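Local structure of devB protein (Vibrio cholerae O1 biovar eltor str. N16961, 1Y89) at residues Q58-R70 / L88-I102. The protein probably acts as a 6-phosphogluconolactonase, hydrolysing 6-phosphogluconolactone in the pentose phosphate pathway. Residues are numbered along the deposited sequence; the frame is centred on the assembly and turned at random.
With PO4 (phosphate ion), chain C.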
loop_
_atom_site.group_PDB
_atom_site.type_symbol
_atom_site.label_atom_id
_atom_site.label_comp_id
_atom_site.label_asym_id
_atom_site.label_seq_id
_atom_site.Cartn_x
_atom_site.Cartn_y
_atom_site.Cartn_z
ATOM N N GLN A 58 6.517 -21.475 3.875
ATOM C CA GLN A 58 5.910 -22.807 3.823
ATOM C C GLN A 58 5.555 -23.116 2.393
ATOM O O GLN A 58 4.402 -22.941 1.976
ATOM C CB GLN A 58 4.704 -22.866 4.775
ATOM C CG GLN A 58 5.114 -22.499 6.232
ATOM C CD GLN A 58 6.157 -23.452 6.840
ATOM O OE1 GLN A 58 5.916 -24.672 6.968
ATOM N NE2 GLN A 58 7.330 -22.898 7.235
ATOM N N TRP A 59 6.561 -23.550 1.629
ATOM C CA TRP A 59 6.422 -23.778 0.167
ATOM C C TRP A 59 5.292 -24.721 -0.197
ATOM O O TRP A 59 4.737 -24.622 -1.291
ATOM C CB TRP A 59 7.746 -24.311 -0.422
ATOM C CG TRP A 59 8.884 -23.354 -0.193
ATOM C CD1 TRP A 59 9.894 -23.489 0.716
ATOM C CD2 TRP A 59 9.069 -22.084 -0.821
ATOM N NE1 TRP A 59 10.725 -22.389 0.659
ATOM C CE2 TRP A 59 10.246 -21.523 -0.291
ATOM C CE3 TRP A 59 8.380 -21.383 -1.837
ATOM C CZ2 TRP A 59 10.731 -20.280 -0.702
ATOM C CZ3 TRP A 59 8.877 -20.139 -2.253
ATOM C CH2 TRP A 59 10.031 -19.614 -1.684
ATOM N N LYS A 60 4.964 -25.648 0.715
ATOM C CA LYS A 60 3.884 -26.609 0.487
ATOM C C LYS A 60 2.500 -25.957 0.264
ATOM O O LYS A 60 1.623 -26.565 -0.362
ATOM C CB LYS A 60 3.808 -27.648 1.632
ATOM C CG LYS A 60 3.321 -27.049 2.941
ATOM C CD LYS A 60 3.447 -28.016 4.140
ATOM C CE LYS A 60 3.196 -27.285 5.487
ATOM N NZ LYS A 60 3.120 -28.286 6.638
ATOM N N ASN A 61 2.317 -24.737 0.781
ATOM C CA ASN A 61 1.076 -23.956 0.628
ATOM C C ASN A 61 1.031 -23.014 -0.590
ATOM O O ASN A 61 -0.025 -22.480 -0.954
ATOM C CB ASN A 61 0.812 -23.144 1.905
ATOM C CG ASN A 61 0.535 -24.019 3.082
ATOM O OD1 ASN A 61 -0.023 -25.117 2.920
ATOM N ND2 ASN A 61 0.901 -23.553 4.288
ATOM N N LEU A 62 2.177 -22.825 -1.242
ATOM C CA LEU A 62 2.246 -21.908 -2.400
ATOM C C LEU A 62 2.206 -22.686 -3.701
ATOM O O LEU A 62 2.807 -23.738 -3.807
ATOM C CB LEU A 62 3.529 -21.042 -2.346
ATOM C CG LEU A 62 3.792 -20.173 -1.114
ATOM C CD1 LEU A 62 5.000 -19.263 -1.309
ATOM C CD2 LEU A 62 2.571 -19.343 -0.755
ATOM N N HIS A 63 1.464 -22.176 -4.683
ATOM C CA HIS A 63 1.424 -22.758 -6.015
ATOM C C HIS A 63 1.875 -21.715 -7.007
ATOM O O HIS A 63 1.338 -20.604 -7.020
ATOM C CB HIS A 63 -0.010 -23.236 -6.347
ATOM C CG HIS A 63 -0.417 -24.428 -5.541
ATOM N ND1 HIS A 63 -0.445 -25.704 -6.059
ATOM C CD2 HIS A 63 -0.700 -24.549 -4.217
ATOM C CE1 HIS A 63 -0.804 -26.555 -5.108
ATOM N NE2 HIS A 63 -0.955 -25.878 -3.978
ATOM N N PHE A 64 2.875 -22.045 -7.808
ATOM C CA PHE A 64 3.394 -21.088 -8.775
ATOM C C PHE A 64 2.954 -21.433 -10.168
ATOM O O PHE A 64 3.064 -22.596 -10.602
ATOM C CB PHE A 64 4.936 -21.003 -8.733
ATOM C CG PHE A 64 5.452 -20.351 -7.495
ATOM C CD1 PHE A 64 5.037 -19.073 -7.135
ATOM C CD2 PHE A 64 6.344 -21.008 -6.681
ATOM C CE1 PHE A 64 5.527 -18.452 -5.960
ATOM C CE2 PHE A 64 6.831 -20.401 -5.507
ATOM C CZ PHE A 64 6.415 -19.122 -5.152
ATOM N N TRP A 65 2.475 -20.388 -10.848
ATOM C CA TRP A 65 2.065 -20.466 -12.243
ATOM C C TRP A 65 2.797 -19.314 -12.926
ATOM O O TRP A 65 3.445 -18.525 -12.237
ATOM C CB TRP A 65 0.556 -20.267 -12.383
ATOM C CG TRP A 65 -0.276 -21.227 -11.576
ATOM C CD1 TRP A 65 -0.510 -21.171 -10.213
ATOM C CD2 TRP A 65 -1.013 -22.338 -12.067
ATOM N NE1 TRP A 65 -1.335 -22.213 -9.834
ATOM C CE2 TRP A 65 -1.683 -22.922 -10.956
ATOM C CE3 TRP A 65 -1.200 -22.891 -13.341
ATOM C CZ2 TRP A 65 -2.488 -24.040 -11.076
ATOM C CZ3 TRP A 65 -2.014 -24.013 -13.463
ATOM C CH2 TRP A 65 -2.649 -24.577 -12.327
ATOM N N TRP A 66 2.716 -19.257 -14.253
ATOM C CA TRP A 66 3.331 -18.204 -15.059
ATOM C C TRP A 66 2.308 -17.359 -15.783
ATOM O O TRP A 66 1.366 -17.917 -16.387
ATOM C CB TRP A 66 4.379 -18.798 -16.026
ATOM C CG TRP A 66 5.670 -18.966 -15.268
ATOM C CD1 TRP A 66 6.738 -18.103 -15.243
ATOM C CD2 TRP A 66 5.971 -20.008 -14.342
ATOM N NE1 TRP A 66 7.682 -18.561 -14.367
ATOM C CE2 TRP A 66 7.232 -19.721 -13.787
ATOM C CE3 TRP A 66 5.278 -21.163 -13.910
ATOM C CZ2 TRP A 66 7.856 -20.570 -12.844
ATOM C CZ3 TRP A 66 5.887 -21.999 -12.963
ATOM C CH2 TRP A 66 7.148 -21.686 -12.425
ATOM N N GLY A 67 2.467 -16.024 -15.709
ATOM C CA GLY A 67 1.581 -15.147 -16.507
ATOM C C GLY A 67 1.877 -15.329 -18.004
ATOM O O GLY A 67 1.024 -15.131 -18.871
ATOM N N ASP A 68 3.116 -15.674 -18.319
ATOM C CA ASP A 68 3.480 -16.039 -19.694
ATOM C C ASP A 68 4.765 -16.862 -19.661
ATOM O O ASP A 68 5.515 -16.830 -18.655
ATOM C CB ASP A 68 3.620 -14.777 -20.629
ATOM C CG ASP A 68 4.819 -13.887 -20.295
ATOM O OD1 ASP A 68 5.056 -13.586 -19.096
ATOM O OD2 ASP A 68 5.504 -13.437 -21.252
ATOM N N GLU A 69 5.020 -17.546 -20.770
ATOM C CA GLU A 69 6.188 -18.384 -20.937
ATOM C C GLU A 69 6.579 -18.360 -22.410
ATOM O O GLU A 69 5.702 -18.325 -23.279
ATOM C CB GLU A 69 5.910 -19.830 -20.511
ATOM C CG GLU A 69 7.111 -20.795 -20.613
ATOM C CD GLU A 69 8.312 -20.300 -19.810
ATOM O OE1 GLU A 69 9.122 -19.494 -20.359
ATOM O OE2 GLU A 69 8.422 -20.705 -18.631
ATOM N N ARG A 70 7.894 -18.361 -22.656
ATOM C CA ARG A 70 8.458 -18.440 -23.984
ATOM C C ARG A 70 8.400 -19.896 -24.454
ATOM O O ARG A 70 8.636 -20.840 -23.678
ATOM C CB ARG A 70 9.906 -17.926 -23.999
ATOM C CG ARG A 70 10.028 -16.398 -23.773
ATOM C CD ARG A 70 9.807 -15.970 -22.320
ATOM N NE ARG A 70 10.193 -14.555 -22.103
ATOM C CZ ARG A 70 11.448 -14.120 -21.962
ATOM N NH1 ARG A 70 12.483 -14.976 -21.980
ATOM N NH2 ARG A 70 11.676 -12.817 -21.782
ATOM N N LEU A 88 15.816 -20.308 -7.872
ATOM C CA LEU A 88 14.984 -20.596 -6.698
ATOM C C LEU A 88 14.634 -22.067 -6.516
ATOM O O LEU A 88 15.056 -22.694 -5.513
ATOM C CB LEU A 88 13.687 -19.757 -6.702
ATOM C CG LEU A 88 12.680 -20.029 -5.569
ATOM C CD1 LEU A 88 13.367 -19.847 -4.154
ATOM C CD2 LEU A 88 11.450 -19.107 -5.700
ATOM N N PHE A 89 13.832 -22.623 -7.432
ATOM C CA PHE A 89 13.224 -23.926 -7.124
ATOM C C PHE A 89 14.273 -24.985 -6.826
ATOM O O PHE A 89 14.089 -25.803 -5.931
ATOM C CB PHE A 89 12.278 -24.432 -8.237
ATOM C CG PHE A 89 11.262 -23.422 -8.661
ATOM C CD1 PHE A 89 10.650 -22.590 -7.726
ATOM C CD2 PHE A 89 10.902 -23.311 -10.006
ATOM C CE1 PHE A 89 9.698 -21.656 -8.125
ATOM C CE2 PHE A 89 9.975 -22.375 -10.400
ATOM C CZ PHE A 89 9.376 -21.539 -9.455
ATOM N N SER A 90 15.371 -24.971 -7.570
ATOM C CA SER A 90 16.448 -25.942 -7.339
ATOM C C SER A 90 17.189 -25.729 -5.996
ATOM O O SER A 90 18.074 -26.514 -5.640
ATOM C CB SER A 90 17.441 -25.868 -8.486
ATOM O OG SER A 90 18.139 -24.645 -8.424
ATOM N N LYS A 91 16.852 -24.662 -5.271
ATOM C CA LYS A 91 17.549 -24.328 -4.023
ATOM C C LYS A 91 16.652 -24.502 -2.804
ATOM O O LYS A 91 17.057 -24.142 -1.683
ATOM C CB LYS A 91 18.045 -22.870 -4.038
ATOM C CG LYS A 91 18.688 -22.410 -5.320
ATOM C CD LYS A 91 20.019 -23.032 -5.501
ATOM C CE LYS A 91 20.632 -22.550 -6.782
ATOM N NZ LYS A 91 21.921 -23.240 -6.987
ATOM N N ILE A 92 15.428 -24.987 -3.006
ATOM C CA ILE A 92 14.440 -25.040 -1.925
ATOM C C ILE A 92 13.703 -26.364 -1.940
ATOM O O ILE A 92 13.807 -27.121 -2.911
ATOM C CB ILE A 92 13.387 -23.877 -1.979
ATOM C CG1 ILE A 92 12.579 -23.933 -3.289
ATOM C CG2 ILE A 92 14.048 -22.521 -1.689
ATOM C CD1 ILE A 92 11.334 -23.074 -3.333
ATOM N N ASN A 93 12.976 -26.646 -0.857
ATOM C CA ASN A 93 12.188 -27.863 -0.773
ATOM C C ASN A 93 10.709 -27.568 -0.982
ATOM O O ASN A 93 9.978 -27.215 -0.055
ATOM C CB ASN A 93 12.419 -28.574 0.564
ATOM C CG ASN A 93 11.808 -29.969 0.600
ATOM O OD1 ASN A 93 11.491 -30.561 -0.448
ATOM N ND2 ASN A 93 11.638 -30.511 1.813
HETATM N N MSE A 94 10.269 -27.730 -2.214
HETATM C CA MSE A 94 8.911 -27.376 -2.579
HETATM C C MSE A 94 8.364 -28.524 -3.413
HETATM O O MSE A 94 9.059 -28.982 -4.327
HETATM C CB MSE A 94 8.931 -26.091 -3.404
HETATM C CG MSE A 94 7.631 -25.802 -4.122
HETATM SE SE MSE A 94 7.641 -23.930 -4.643
HETATM C CE MSE A 94 5.622 -23.747 -4.960
ATOM N N PRO A 95 7.123 -28.981 -3.118
ATOM C CA PRO A 95 6.589 -30.096 -3.921
ATOM C C PRO A 95 6.579 -29.744 -5.414
ATOM O O PRO A 95 6.238 -28.609 -5.795
ATOM C CB PRO A 95 5.157 -30.282 -3.388
ATOM C CG PRO A 95 5.144 -29.657 -2.037
ATOM C CD PRO A 95 6.176 -28.531 -2.074
ATOM N N ALA A 96 6.969 -30.720 -6.243
ATOM C CA ALA A 96 6.999 -30.571 -7.696
ATOM C C ALA A 96 5.582 -30.249 -8.191
ATOM O O ALA A 96 5.395 -29.449 -9.114
ATOM C CB ALA A 96 7.541 -31.860 -8.358
ATOM N N GLN A 97 4.590 -30.846 -7.533
ATOM C CA GLN A 97 3.184 -30.682 -7.920
ATOM C C GLN A 97 2.689 -29.246 -7.697
ATOM O O GLN A 97 1.676 -28.857 -8.271
ATOM C CB GLN A 97 2.270 -31.708 -7.191
ATOM C CG GLN A 97 2.018 -31.376 -5.689
ATOM C CD GLN A 97 1.468 -32.528 -4.861
ATOM O OE1 GLN A 97 0.312 -32.958 -5.047
ATOM N NE2 GLN A 97 2.289 -33.030 -3.909
ATOM N N ASN A 98 3.430 -28.445 -6.912
ATOM C CA ASN A 98 3.028 -27.066 -6.617
ATOM C C ASN A 98 3.607 -26.088 -7.645
ATOM O O ASN A 98 3.363 -24.870 -7.590
ATOM C CB ASN A 98 3.533 -26.657 -5.209
ATOM C CG ASN A 98 2.707 -27.260 -4.095
ATOM O OD1 ASN A 98 2.145 -28.334 -4.254
ATOM N ND2 ASN A 98 2.624 -26.565 -2.962
ATOM N N ILE A 99 4.423 -26.611 -8.551
ATOM C CA ILE A 99 5.022 -25.765 -9.584
ATOM C C ILE A 99 4.370 -26.120 -10.927
ATOM O O ILE A 99 4.544 -27.215 -11.429
ATOM C CB ILE A 99 6.573 -25.942 -9.627
ATOM C CG1 ILE A 99 7.182 -25.678 -8.248
ATOM C CG2 ILE A 99 7.199 -25.022 -10.684
ATOM C CD1 ILE A 99 8.653 -26.115 -8.125
ATOM N N HIS A 100 3.594 -25.205 -11.485
ATOM C CA HIS A 100 2.729 -25.546 -12.609
ATOM C C HIS A 100 3.289 -24.847 -13.843
ATOM O O HIS A 100 2.754 -23.820 -14.298
ATOM C CB HIS A 100 1.305 -25.059 -12.325
ATOM C CG HIS A 100 0.729 -25.575 -11.034
ATOM N ND1 HIS A 100 -0.099 -26.671 -10.977
ATOM C CD2 HIS A 100 0.843 -25.126 -9.761
ATOM C CE1 HIS A 100 -0.450 -26.901 -9.720
ATOM N NE2 HIS A 100 0.079 -25.951 -8.963
ATOM N N ARG A 101 4.391 -25.352 -14.383
ATOM C CA ARG A 101 4.978 -24.587 -15.478
ATOM C C ARG A 101 4.180 -24.695 -16.760
ATOM O O ARG A 101 3.433 -25.668 -16.980
ATOM C CB ARG A 101 6.442 -24.917 -15.703
ATOM C CG ARG A 101 6.692 -26.251 -16.338
ATOM C CD ARG A 101 8.146 -26.417 -16.740
ATOM N NE ARG A 101 8.290 -27.756 -17.290
ATOM C CZ ARG A 101 8.369 -28.049 -18.575
ATOM N NH1 ARG A 101 8.386 -27.092 -19.487
ATOM N NH2 ARG A 101 8.478 -29.313 -18.939
ATOM N N ILE A 102 4.352 -23.697 -17.615
ATOM C CA ILE A 102 3.835 -23.812 -18.971
ATOM C C ILE A 102 4.840 -24.664 -19.749
ATOM O O ILE A 102 6.061 -24.416 -19.666
ATOM C CB ILE A 102 3.654 -22.403 -19.599
ATOM C CG1 ILE A 102 2.543 -21.638 -18.835
ATOM C CG2 ILE A 102 3.339 -22.495 -21.124
ATOM C CD1 ILE A 102 2.413 -20.155 -19.173
HETATM P P PO4 C . 9.381 -9.887 -22.299
HETATM O O1 PO4 C . 7.909 -10.090 -22.621
HETATM O O2 PO4 C . 9.616 -8.437 -22.118
HETATM O O3 PO4 C . 9.612 -10.678 -21.059
HETATM O O4 PO4 C . 10.172 -10.385 -23.448
HETATM O O HOH W 1 1.569 -21.680 -15.391
HETATM O O HOH W 2 6.366 -21.587 -17.209
#
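Phe64 pairs with Ile99 in a single parallel bridge: Phe64 N donates to Asn98 O at 2.9 Å, and His100 N donates to Phe64 O at 2.8 Å. Further along, water 1 continues the pairing, accepting from Trp66 N and donating to His100 O. A second water accepts from Ile102 N and donates to Glu69 OE2; that carboxylate also accepts from the backbone N atoms of Asn80 and Tyr81. The His100 ring lies flat over the benzene part of the Trp65 indole in an offset stack, with centroids 3.9 Å apart and planes at 1°. His100 chi1 of -55° turns CG away from its own carbonyl carbon and sets the ring over Trp65. At the edge of the His100 ring, NE2 meets His63 ND1 at 3.0 Å in a nearly straight hydrogen bond, and either nitrogen could be the donor. The Asn98 amide stacks on a face of the His63 ring, and its ND2 donates to Leu62 O at 3.0 Å from above the carbonyl plane. Weak bonds run from ND2 to Trp59 O and Lys60 O. In the Rossmann-like alpha/beta fold of this family, strand 62-70 runs beside strand 31-35 in the main sheet. The return from helix 80-89 bridges its other edge at Phe64, the side of sheet neighbour 172-176. Ile92 CD1 sits over the centre of the Trp59 benzene ring, a CH-pi contact at 3.5 Å. The extended side chain of Met94, a selenomethionine, brings SE to the edge of the Phe64 ring, 4.8 Å from its centroid. Phe89 meets Trp66 rim to rim, with the rings nearly perpendicular at 87°. At the far end, Ile102 CB packs 3.5 Å from Glu69 CB, while helix 108-122 touches Ile102 through Glu111 and Phe115.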